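Local coordinates for protein 1-deoxy-D-xylulose 5-phosphate reductoisomerase (Moraxella catarrhalis, PDB 4ZQG) that probably catalyses the NAD(P)H- and divalent-metal-dependent conversion of 1-deoxy-D-xylulose 5-phosphate into 2-C-methyl-D-erythritol 4-phosphate, and binds the inhibitor fosmidomycin, at residues A118-K129 / A143-D154; G334-I345 / M394-T403. All blocks are in the same frame, centred on the assembly; numbering follows the deposited sequence.

Contact 1 of 2, residues A118-K129 / A143-D154; sequences AGAGKRILLANK and AKKHGATILPID. With MG (magnesium ion), chain D; NAD (nicotinamide-adenine-dinucleotide), chain C; FOM (3-[formyl(hydroxy)amino]propylphosphonic acid), chain E.
Strands 123-126 and 149-152 pair in parallel, Arg123 facing Thr149 and Leu126 facing Pro152; their axes approach to 4.7 Å and diverge by 24°. Five backbone hydrogen bonds form the ladder, from the longer Thr149 N to Lys122 O (3.2 Å) through Ile124 N to Thr149 O (2.9 Å) to Ile153 N on Leu126 O. Before the strands, the helix ends also meet. Helix 111-120 closes in a Schellman motif at Gly121, and Gly119 O lies over one face of the His146 ring, 3.4 Å from CG. Connected by helix 130-146, the strands make a right-handed beta-alpha-beta crossover at the edge of the seven-stranded Rossmann-type sheet. Leu126 and Ile150 lie on the face covered by helices 130-146 and 230-243. On the other face Leu151 CD1 packs 4.2 Å from Arg123 CG; the arginine is extended, with CG anti to its own N (chi1 176°), and its NH1 is hydrogen-bonded to Tyr290 O. Past the strand ends, Ile153 reaches back: its CD1 lies 3.5 Å from Leu125 CB, while its CG2 packs against Ala127 CB. The Ala127 methyl also borders the NAD ribose. Beyond it Asp154 OD1 binds the magnesium ion at 2.1 Å, alongside fosmidomycin O1 and O2, with Glu156 and Glu235 completing the protein ligands. Lys129 NZ is modelled in a salt bridge with Asp154 OD2, whose position is less certain; the same nitrogen is hydrogen-bonded to Asn231 and Glu235.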
loop_
_atom_site.group_PDB
_atom_site.type_symbol
_atom_site.label_atom_id
_atom_site.label_comp_id
_atom_site.label_asym_id
_atom_site.label_seq_id
_atom_site.Cartn_x
_atom_site.Cartn_y
_atom_site.Cartn_z
ATOM N N ALA A 118 11.104 21.059 -17.298
ATOM C CA ALA A 118 10.043 20.414 -18.066
ATOM C C ALA A 118 10.219 20.711 -19.557
ATOM O O ALA A 118 10.082 19.807 -20.391
ATOM C CB ALA A 118 8.674 20.830 -17.568
ATOM N N GLY A 119 10.604 21.944 -19.883
ATOM C CA GLY A 119 10.812 22.351 -21.276
ATOM C C GLY A 119 11.915 21.579 -21.977
ATOM O O GLY A 119 11.909 21.456 -23.204
ATOM N N ALA A 120 12.872 21.087 -21.184
ATOM C CA ALA A 120 14.077 20.427 -21.675
ATOM C C ALA A 120 13.909 18.933 -21.672
ATOM O O ALA A 120 14.802 18.191 -22.093
ATOM C CB ALA A 120 15.248 20.794 -20.790
ATOM N N GLY A 121 12.795 18.492 -21.125
ATOM C CA GLY A 121 12.437 17.115 -21.157
ATOM C C GLY A 121 13.210 16.330 -20.141
ATOM O O GLY A 121 13.673 15.258 -20.451
ATOM N N LYS A 122 13.340 16.824 -18.924
ATOM C CA LYS A 122 14.201 16.127 -17.990
ATOM C C LYS A 122 13.391 15.195 -17.119
ATOM O O LYS A 122 12.177 15.277 -17.069
ATOM C CB LYS A 122 14.974 17.100 -17.079
ATOM C CG LYS A 122 15.908 18.079 -17.757
ATOM C CD LYS A 122 17.093 17.378 -18.352
ATOM C CE LYS A 122 17.905 18.377 -19.142
ATOM N NZ LYS A 122 18.772 17.673 -20.131
ATOM N N ARG A 123 14.085 14.316 -16.415
ATOM C CA ARG A 123 13.497 13.624 -15.302
ATOM C C ARG A 123 13.545 14.568 -14.145
ATOM O O ARG A 123 14.608 15.034 -13.807
ATOM C CB ARG A 123 14.284 12.365 -15.013
ATOM C CG ARG A 123 13.824 11.588 -13.805
ATOM C CD ARG A 123 14.330 10.165 -13.976
ATOM N NE ARG A 123 14.466 9.511 -12.690
ATOM C CZ ARG A 123 14.157 8.241 -12.451
ATOM N NH1 ARG A 123 13.684 7.452 -13.422
ATOM N NH2 ARG A 123 14.301 7.757 -11.218
ATOM N N ILE A 124 12.400 14.889 -13.567
ATOM C CA ILE A 124 12.316 15.893 -12.525
ATOM C C ILE A 124 11.797 15.259 -11.241
ATOM O O ILE A 124 10.728 14.682 -11.243
ATOM C CB ILE A 124 11.311 16.995 -12.918
ATOM C CG1 ILE A 124 11.606 17.550 -14.309
ATOM C CG2 ILE A 124 11.246 18.083 -11.867
ATOM C CD1 ILE A 124 10.737 18.719 -14.681
ATOM N N LEU A 125 12.519 15.445 -10.146
ATOM C CA LEU A 125 12.126 14.982 -8.853
ATOM C C LEU A 125 11.635 16.178 -8.061
ATOM O O LEU A 125 12.420 17.017 -7.627
ATOM C CB LEU A 125 13.324 14.357 -8.131
ATOM C CG LEU A 125 13.714 12.918 -8.450
ATOM C CD1 LEU A 125 13.676 12.620 -9.929
ATOM C CD2 LEU A 125 15.092 12.605 -7.931
ATOM N N LEU A 126 10.330 16.231 -7.814
ATOM C CA LEU A 126 9.711 17.455 -7.371
ATOM C C LEU A 126 9.500 17.496 -5.895
ATOM O O LEU A 126 8.762 16.739 -5.346
ATOM C CB LEU A 126 8.392 17.636 -8.096
ATOM C CG LEU A 126 7.824 19.034 -7.985
ATOM C CD1 LEU A 126 8.694 20.018 -8.709
ATOM C CD2 LEU A 126 6.445 19.037 -8.583
ATOM N N ALA A 127 10.169 18.413 -5.237
ATOM C CA ALA A 127 9.920 18.644 -3.830
ATOM C C ALA A 127 9.101 19.887 -3.792
ATOM O O ALA A 127 8.061 19.976 -3.157
ATOM C CB ALA A 127 11.229 18.849 -3.080
ATOM N N ASN A 128 9.627 20.858 -4.492
ATOM C CA ASN A 128 9.066 22.186 -4.643
ATOM C C ASN A 128 7.609 22.190 -5.136
ATOM O O ASN A 128 7.333 22.229 -6.354
ATOM C CB ASN A 128 9.973 22.908 -5.627
ATOM C CG ASN A 128 9.477 24.241 -5.982
ATOM O OD1 ASN A 128 9.529 24.623 -7.146
ATOM N ND2 ASN A 128 8.988 24.979 -4.993
ATOM N N LYS A 129 6.704 22.191 -4.173
ATOM C CA LYS A 129 5.241 22.049 -4.443
ATOM C C LYS A 129 4.604 23.374 -4.886
ATOM O O LYS A 129 3.644 23.364 -5.658
ATOM C CB LYS A 129 4.495 21.513 -3.206
ATOM C CG LYS A 129 4.570 22.471 -2.010
ATOM C CD LYS A 129 3.998 21.855 -0.755
ATOM C CE LYS A 129 4.726 20.594 -0.373
ATOM N NZ LYS A 129 4.456 20.282 1.061
ATOM N N ALA A 143 5.677 19.679 -19.638
ATOM C CA ALA A 143 6.285 18.339 -19.451
ATOM C C ALA A 143 5.793 17.300 -20.456
ATOM O O ALA A 143 6.607 16.629 -21.110
ATOM C CB ALA A 143 6.066 17.850 -18.035
ATOM N N LYS A 144 4.467 17.199 -20.602
ATOM C CA LYS A 144 3.889 16.250 -21.557
ATOM C C LYS A 144 4.365 16.510 -22.967
ATOM O O LYS A 144 4.794 15.594 -23.673
ATOM C CB LYS A 144 2.357 16.221 -21.467
ATOM C CG LYS A 144 1.861 15.354 -20.313
ATOM C CD LYS A 144 0.364 15.182 -20.323
ATOM C CE LYS A 144 -0.120 14.584 -19.018
ATOM N NZ LYS A 144 0.501 13.250 -18.783
ATOM N N LYS A 145 4.321 17.777 -23.348
ATOM C CA LYS A 145 4.774 18.218 -24.660
ATOM C C LYS A 145 6.246 17.847 -24.927
ATOM O O LYS A 145 6.583 17.443 -26.021
ATOM C CB LYS A 145 4.522 19.739 -24.821
ATOM C CG LYS A 145 4.892 20.324 -26.183
ATOM C CD LYS A 145 4.340 21.727 -26.392
ATOM C CE LYS A 145 5.065 22.445 -27.534
ATOM N N HIS A 146 7.127 17.938 -23.938
ATOM C CA HIS A 146 8.543 17.709 -24.226
ATOM C C HIS A 146 9.150 16.399 -23.749
ATOM O O HIS A 146 10.334 16.145 -23.967
ATOM C CB HIS A 146 9.337 18.879 -23.724
ATOM C CG HIS A 146 9.166 20.089 -24.576
ATOM N ND1 HIS A 146 8.213 21.054 -24.317
ATOM C CD2 HIS A 146 9.795 20.470 -25.710
ATOM C CE1 HIS A 146 8.285 21.995 -25.241
ATOM N NE2 HIS A 146 9.238 21.664 -26.095
ATOM N N GLY A 147 8.355 15.550 -23.124
ATOM C CA GLY A 147 8.861 14.256 -22.711
ATOM C C GLY A 147 9.539 14.286 -21.362
ATOM O O GLY A 147 10.356 13.434 -21.062
ATOM N N ALA A 148 9.192 15.257 -20.539
ATOM C CA ALA A 148 9.673 15.289 -19.181
ATOM C C ALA A 148 8.806 14.352 -18.348
ATOM O O ALA A 148 7.616 14.237 -18.596
ATOM C CB ALA A 148 9.651 16.721 -18.624
ATOM N N THR A 149 9.437 13.689 -17.379
ATOM C CA THR A 149 8.797 12.801 -16.431
ATOM C C THR A 149 8.894 13.499 -15.129
ATOM O O THR A 149 9.936 13.996 -14.800
ATOM C CB THR A 149 9.573 11.470 -16.258
ATOM O OG1 THR A 149 10.230 11.137 -17.479
ATOM C CG2 THR A 149 8.641 10.306 -15.871
ATOM N N ILE A 150 7.827 13.536 -14.371
ATOM C CA ILE A 150 7.833 14.137 -13.068
ATOM C C ILE A 150 7.579 13.058 -12.059
ATOM O O ILE A 150 6.589 12.357 -12.178
ATOM C CB ILE A 150 6.705 15.158 -12.945
ATOM C CG1 ILE A 150 6.896 16.238 -14.006
ATOM C CG2 ILE A 150 6.662 15.739 -11.532
ATOM C CD1 ILE A 150 5.988 17.421 -13.825
ATOM N N LEU A 151 8.465 12.939 -11.070
ATOM C CA LEU A 151 8.270 12.078 -9.931
ATOM C C LEU A 151 8.243 12.859 -8.659
ATOM O O LEU A 151 9.162 13.579 -8.329
ATOM C CB LEU A 151 9.386 11.070 -9.819
ATOM C CG LEU A 151 9.419 10.045 -10.944
ATOM C CD1 LEU A 151 10.137 10.598 -12.167
ATOM C CD2 LEU A 151 10.105 8.774 -10.449
ATOM N N PRO A 152 7.208 12.668 -7.877
ATOM C CA PRO A 152 7.124 13.443 -6.660
ATOM C C PRO A 152 7.960 12.884 -5.519
ATOM O O PRO A 152 8.033 11.646 -5.295
ATOM C CB PRO A 152 5.643 13.339 -6.308
ATOM C CG PRO A 152 5.262 11.995 -6.802
ATOM C CD PRO A 152 6.047 11.776 -8.060
ATOM N N ILE A 153 8.529 13.833 -4.788
ATOM C CA ILE A 153 9.411 13.621 -3.672
ATOM C C ILE A 153 8.646 13.909 -2.421
ATOM O O ILE A 153 8.953 13.372 -1.364
ATOM C CB ILE A 153 10.597 14.639 -3.730
ATOM C CG1 ILE A 153 11.760 14.058 -4.509
ATOM C CG2 ILE A 153 11.065 15.140 -2.326
ATOM C CD1 ILE A 153 12.899 15.079 -4.689
ATOM N N ASP A 154 7.699 14.830 -2.512
ATOM C CA ASP A 154 6.831 15.098 -1.392
ATOM C C ASP A 154 6.249 13.750 -0.859
ATOM O O ASP A 154 5.821 12.889 -1.636
ATOM C CB ASP A 154 5.735 16.097 -1.797
ATOM C CG ASP A 154 5.178 16.827 -0.592
ATOM O OD1 ASP A 154 5.481 16.345 0.500
ATOM O OD2 ASP A 154 4.504 17.871 -0.715
HETATM MG MG MG D . 4.357 16.617 2.264
HETATM P PA NAD C . 14.768 25.031 2.762
HETATM O O1A NAD C . 14.225 26.351 3.191
HETATM O O2A NAD C . 15.426 24.095 3.754
HETATM O O5B NAD C . 15.721 25.163 1.462
HETATM C C5B NAD C . 15.354 25.849 0.277
HETATM C C4B NAD C . 16.471 25.768 -0.777
HETATM O O4B NAD C . 16.103 26.650 -1.854
HETATM C C3B NAD C . 17.845 26.217 -0.261
HETATM O O3B NAD C . 18.910 25.450 -0.830
HETATM C C2B NAD C . 17.933 27.661 -0.725
HETATM O O2B NAD C . 19.251 28.055 -1.105
HETATM C C1B NAD C . 17.017 27.741 -1.942
HETATM N N9A NAD C . 16.316 29.058 -2.013
HETATM C C8A NAD C . 15.643 29.648 -1.008
HETATM N N7A NAD C . 15.133 30.842 -1.393
HETATM C C5A NAD C . 15.480 31.040 -2.664
HETATM C C6A NAD C . 15.245 32.136 -3.630
HETATM N N6A NAD C . 14.516 33.239 -3.268
HETATM N N1A NAD C . 15.791 31.960 -4.851
HETATM C C2A NAD C . 16.534 30.862 -5.179
HETATM N N3A NAD C . 16.796 29.829 -4.346
HETATM C C4A NAD C . 16.283 29.872 -3.084
HETATM O O3 NAD C . 13.523 24.275 2.057
HETATM P PN NAD C . 13.016 22.754 2.222
HETATM O O1N NAD C . 12.340 22.706 3.576
HETATM O O2N NAD C . 14.130 21.839 1.774
HETATM O O5D NAD C . 11.887 22.807 1.079
HETATM C C5D NAD C . 12.207 22.640 -0.304
HETATM C C4D NAD C . 10.935 22.359 -1.107
HETATM O O4D NAD C . 10.508 21.001 -0.969
HETATM C C3D NAD C . 9.790 23.227 -0.617
HETATM O O3D NAD C . 9.007 23.569 -1.756
HETATM C C2D NAD C . 9.041 22.348 0.359
HETATM O O2D NAD C . 7.677 22.770 0.504
HETATM C C1D NAD C . 9.247 20.964 -0.267
HETATM N N1N NAD C . 9.230 19.886 0.733
HETATM C C2N NAD C . 10.150 19.840 1.730
HETATM C C3N NAD C . 10.110 18.823 2.706
HETATM C C7N NAD C . 11.127 18.721 3.814
HETATM O O7N NAD C . 11.228 17.685 4.448
HETATM N N7N NAD C . 11.927 19.750 4.090
HETATM C C4N NAD C . 9.113 17.864 2.625
HETATM C C5N NAD C . 8.212 17.936 1.591
HETATM C C6N NAD C . 8.271 18.950 0.651
HETATM O O2 FOM E . 5.015 17.750 3.948
HETATM N N1 FOM E . 5.692 16.842 4.735
HETATM C C1 FOM E . 6.194 15.783 4.247
HETATM O O1 FOM E . 6.074 15.522 3.062
HETATM C C2 FOM E . 5.716 17.169 6.157
HETATM C C3 FOM E . 4.215 17.125 6.445
HETATM C C4 FOM E . 3.886 17.637 7.819
HETATM P PA1 FOM E . 2.108 17.637 7.884
HETATM O OP1 FOM E . 1.646 16.113 7.793
HETATM O OP2 FOM E . 1.570 18.229 6.659
HETATM O OP3 FOM E . 1.468 18.364 9.192
#

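Contact 2 of 2, residues G334-I345 / M394-T403; sequences GACIALNTANEI and MDKKVRKIAT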
loop_
_atom_site.group_PDB
_atom_site.type_symbol
_atom_site.label_atom_id
_atom_site.label_comp_id
_atom_site.label_asym_id
_atom_site.label_seq_id
_atom_site.Cartn_x
_atom_site.Cartn_y
_atom_site.Cartn_z
ATOM N N GLY A 334 -5.529 30.985 -10.951
ATOM C CA GLY A 334 -5.526 32.284 -10.338
ATOM C C GLY A 334 -5.732 32.276 -8.845
ATOM O O GLY A 334 -5.002 32.903 -8.118
ATOM N N ALA A 335 -6.722 31.573 -8.348
ATOM C CA ALA A 335 -6.991 31.597 -6.906
ATOM C C ALA A 335 -5.947 30.853 -6.125
ATOM O O ALA A 335 -5.794 31.084 -4.941
ATOM C CB ALA A 335 -8.344 31.001 -6.605
ATOM N N CYS A 336 -5.294 29.907 -6.774
ATOM C CA CYS A 336 -4.226 29.132 -6.139
ATOM C C CYS A 336 -2.961 29.944 -5.935
ATOM O O CYS A 336 -2.272 29.789 -4.923
ATOM C CB CYS A 336 -3.935 27.876 -6.942
ATOM S SG CYS A 336 -5.303 26.715 -6.760
ATOM N N ILE A 337 -2.706 30.829 -6.896
ATOM C CA ILE A 337 -1.666 31.829 -6.818
ATOM C C ILE A 337 -2.001 32.829 -5.730
ATOM O O ILE A 337 -1.234 33.039 -4.808
ATOM C CB ILE A 337 -1.489 32.499 -8.174
ATOM C CG1 ILE A 337 -0.873 31.481 -9.114
ATOM C CG2 ILE A 337 -0.634 33.765 -8.051
ATOM C CD1 ILE A 337 -0.934 31.882 -10.559
ATOM N N ALA A 338 -3.171 33.427 -5.809
ATOM C CA ALA A 338 -3.610 34.267 -4.719
ATOM C C ALA A 338 -3.331 33.516 -3.439
ATOM O O ALA A 338 -2.751 34.067 -2.543
ATOM C CB ALA A 338 -5.092 34.597 -4.838
ATOM N N LEU A 339 -3.712 32.243 -3.377
ATOM C CA LEU A 339 -3.581 31.461 -2.145
ATOM C C LEU A 339 -2.136 31.308 -1.689
ATOM O O LEU A 339 -1.810 31.608 -0.550
ATOM C CB LEU A 339 -4.154 30.050 -2.302
ATOM C CG LEU A 339 -4.034 29.137 -1.066
ATOM C CD1 LEU A 339 -5.292 29.196 -0.209
ATOM C CD2 LEU A 339 -3.729 27.707 -1.471
ATOM N N ASN A 340 -1.312 30.789 -2.581
ATOM C CA ASN A 340 0.045 30.454 -2.248
ATOM C C ASN A 340 0.912 31.671 -1.895
ATOM O O ASN A 340 1.581 31.685 -0.852
ATOM C CB ASN A 340 0.718 29.742 -3.393
ATOM C CG ASN A 340 2.153 29.455 -3.076
ATOM O OD1 ASN A 340 2.447 28.876 -2.018
ATOM N ND2 ASN A 340 3.066 29.936 -3.922
ATOM N N THR A 341 0.855 32.680 -2.767
ATOM C CA THR A 341 1.524 33.949 -2.532
ATOM C C THR A 341 0.993 34.690 -1.315
ATOM O O THR A 341 1.775 35.116 -0.486
ATOM C CB THR A 341 1.452 34.872 -3.749
ATOM O OG1 THR A 341 2.017 34.195 -4.876
ATOM C CG2 THR A 341 2.225 36.117 -3.495
ATOM N N ALA A 342 -0.303 34.868 -1.167
ATOM C CA ALA A 342 -0.750 35.547 0.035
ATOM C C ALA A 342 -0.075 34.828 1.200
ATOM O O ALA A 342 0.561 35.460 2.018
ATOM C CB ALA A 342 -2.260 35.532 0.169
ATOM N N ASN A 343 -0.128 33.492 1.203
ATOM C CA ASN A 343 0.406 32.678 2.293
ATOM C C ASN A 343 1.927 32.848 2.447
ATOM O O ASN A 343 2.415 32.982 3.559
ATOM C CB ASN A 343 0.028 31.199 2.057
ATOM C CG ASN A 343 0.638 30.242 3.069
ATOM O OD1 ASN A 343 0.157 30.115 4.225
ATOM N ND2 ASN A 343 1.705 29.547 2.633
ATOM N N GLU A 344 2.661 32.827 1.332
ATOM C CA GLU A 344 4.118 33.136 1.314
ATOM C C GLU A 344 4.434 34.445 2.028
ATOM O O GLU A 344 5.469 34.525 2.672
ATOM C CB GLU A 344 4.686 33.200 -0.120
ATOM C CG GLU A 344 5.146 31.839 -0.644
ATOM C CD GLU A 344 5.853 31.863 -2.008
ATOM O OE1 GLU A 344 6.545 32.843 -2.333
ATOM O OE2 GLU A 344 5.739 30.851 -2.746
ATOM N N ILE A 345 3.529 35.433 1.916
ATOM C CA ILE A 345 3.684 36.741 2.533
ATOM C C ILE A 345 3.287 36.698 3.992
ATOM O O ILE A 345 3.958 37.289 4.815
ATOM C CB ILE A 345 2.893 37.875 1.788
ATOM C CG1 ILE A 345 3.547 38.247 0.438
ATOM C CG2 ILE A 345 2.736 39.122 2.650
ATOM C CD1 ILE A 345 5.018 38.655 0.485
ATOM N N MET A 394 0.796 38.151 -11.455
ATOM C CA MET A 394 -0.199 37.980 -10.410
ATOM C C MET A 394 0.477 37.741 -9.104
ATOM O O MET A 394 0.031 38.213 -8.063
ATOM C CB MET A 394 -1.113 36.796 -10.705
ATOM C CG MET A 394 -2.061 36.486 -9.548
ATOM S SD MET A 394 -3.696 37.111 -9.833
ATOM C CE MET A 394 -4.579 36.269 -8.551
ATOM N N ASP A 395 1.545 36.965 -9.151
ATOM C CA ASP A 395 2.431 36.872 -8.019
ATOM C C ASP A 395 2.774 38.273 -7.481
ATOM O O ASP A 395 2.460 38.569 -6.331
ATOM C CB ASP A 395 3.687 36.103 -8.412
ATOM C CG ASP A 395 4.616 35.870 -7.237
ATOM O OD1 ASP A 395 4.131 35.382 -6.188
ATOM O OD2 ASP A 395 5.818 36.217 -7.376
ATOM N N LYS A 396 3.365 39.138 -8.316
ATOM C CA LYS A 396 3.807 40.503 -7.851
ATOM C C LYS A 396 2.613 41.234 -7.264
ATOM O O LYS A 396 2.694 41.863 -6.213
ATOM C CB LYS A 396 4.437 41.363 -8.971
ATOM C CG LYS A 396 5.883 41.043 -9.343
ATOM N N LYS A 397 1.483 41.072 -7.931
ATOM C CA LYS A 397 0.271 41.725 -7.505
ATOM C C LYS A 397 -0.235 41.249 -6.146
ATOM O O LYS A 397 -0.541 42.056 -5.270
ATOM C CB LYS A 397 -0.798 41.531 -8.559
ATOM C CG LYS A 397 -2.078 42.291 -8.271
ATOM C CD LYS A 397 -2.918 42.291 -9.524
ATOM C CE LYS A 397 -4.285 42.885 -9.269
ATOM N NZ LYS A 397 -5.061 42.946 -10.536
ATOM N N VAL A 398 -0.332 39.946 -5.958
ATOM C CA VAL A 398 -0.758 39.437 -4.662
ATOM C C VAL A 398 0.246 39.822 -3.585
ATOM O O VAL A 398 -0.143 40.179 -2.453
ATOM C CB VAL A 398 -0.933 37.908 -4.676
ATOM C CG1 VAL A 398 -1.301 37.405 -3.288
ATOM C CG2 VAL A 398 -2.019 37.539 -5.684
ATOM N N ARG A 399 1.533 39.787 -3.948
ATOM C CA ARG A 399 2.590 40.266 -3.011
ATOM C C ARG A 399 2.255 41.650 -2.458
ATOM O O ARG A 399 2.137 41.816 -1.251
ATOM C CB ARG A 399 4.006 40.187 -3.628
ATOM C CG ARG A 399 4.712 38.867 -3.292
ATOM C CD ARG A 399 5.984 38.571 -4.097
ATOM N NE ARG A 399 6.099 37.151 -4.482
ATOM C CZ ARG A 399 6.353 36.144 -3.646
ATOM N NH1 ARG A 399 6.560 36.363 -2.342
ATOM N NH2 ARG A 399 6.370 34.896 -4.126
ATOM N N LYS A 400 2.009 42.601 -3.354
ATOM C CA LYS A 400 1.614 43.974 -2.967
ATOM C C LYS A 400 0.371 43.996 -2.069
ATOM O O LYS A 400 0.384 44.605 -1.004
ATOM C CB LYS A 400 1.374 44.820 -4.219
ATOM C CG LYS A 400 0.706 46.176 -3.975
ATOM C CD LYS A 400 -0.405 46.493 -4.979
ATOM C CE LYS A 400 0.153 46.695 -6.383
ATOM N NZ LYS A 400 -0.961 46.700 -7.362
ATOM N N ILE A 401 -0.697 43.298 -2.486
ATOM C CA ILE A 401 -2.003 43.439 -1.840
ATOM C C ILE A 401 -2.030 42.740 -0.507
ATOM O O ILE A 401 -2.596 43.252 0.467
ATOM C CB ILE A 401 -3.132 42.928 -2.745
ATOM C CG1 ILE A 401 -3.225 43.812 -3.966
ATOM C CG2 ILE A 401 -4.455 42.968 -2.018
ATOM C CD1 ILE A 401 -4.332 43.463 -4.903
ATOM N N ALA A 402 -1.413 41.567 -0.475
ATOM C CA ALA A 402 -1.246 40.856 0.769
ATOM C C ALA A 402 -0.431 41.697 1.756
ATOM O O ALA A 402 -0.816 41.836 2.905
ATOM C CB ALA A 402 -0.571 39.510 0.506
ATOM N N THR A 403 0.692 42.260 1.308
ATOM C CA THR A 403 1.448 43.188 2.159
ATOM C C THR A 403 0.545 44.282 2.690
ATOM O O THR A 403 0.584 44.589 3.873
ATOM C CB THR A 403 2.609 43.861 1.429
ATOM O OG1 THR A 403 3.488 42.877 0.895
ATOM C CG2 THR A 403 3.400 44.727 2.384
#
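Thr341 and Asp395 meet through a hydrogen bond from Thr341 OG1 to Asp395 OD1 (2.8 Å), which uses the carboxylate's anti lone pair. The threonine's other branch, CG2, sits over the centre of the Arg399 guanidinium face, 4.1 Å above its plane. At the edge of that group, Arg399 NH2 donates to Glu344 OE1 at 2.7 Å; the bond is nearly straight (168°) and lies in the guanidinium plane, but meets the glutamate from above its carboxylate plane. Arg399 NE binds Asp395 OD2 one helical turn back, so two carboxylates grip the guanidinium and restrict its rotation. Ile345 CD1 lies across the aliphatic part of Arg399, 3.8 Å from its CG. Apolar contacts continue along the interface: Val398 CG1, anti to the backbone N (chi1 177°), lies 4.0 Å from Ala342 CB, and Ala402 CB fits against Ala342 and Ile345. At the other end Met394 CG meets Ile337 CG2, while its chain, bent at chi2, carries CE to Gly334 O and Ala338 CB. Farther out, Asn340 ND2 donates to Glu344 OE2 (3.1 Å), helping to place the glutamate, and Cys367 of helix 359-368 touches both Ala342 and Ala402. The axes of segments 334-345 and 394-403 come within 8.6 Å and cross at -50°, with small residues at Ala338, Ala342 and Ala402: close helix-helix packing within the all-helical C-terminal domain of this reductoisomerase, here joined by a salt-bridge network.

In the fold
The contacts follow one another in series along the chain, contact 1 closing before contact 2 opens, and their centres lie 24 Å apart. They do not touch, although their nearest atoms are about 7 Å apart. Contact 1 belongs to the parallel sheet of the nucleotide-binding domain, whereas contact 2 joins helices 333-351 and 387-409 of the C-terminal domain. Helix 130-146 links them: it connects the strands of contact 1, and its Met134 touches Thr341 of contact 2. Helix 230-243 likewise packs against residues of both. Contact 1 reaches NAD, fosmidomycin and magnesium directly, while the Glu344 side chain of contact 2 lies about 8 Å from NAD; the shared helices thus tie sheet to C-terminal helices, consistent with an active site between domains.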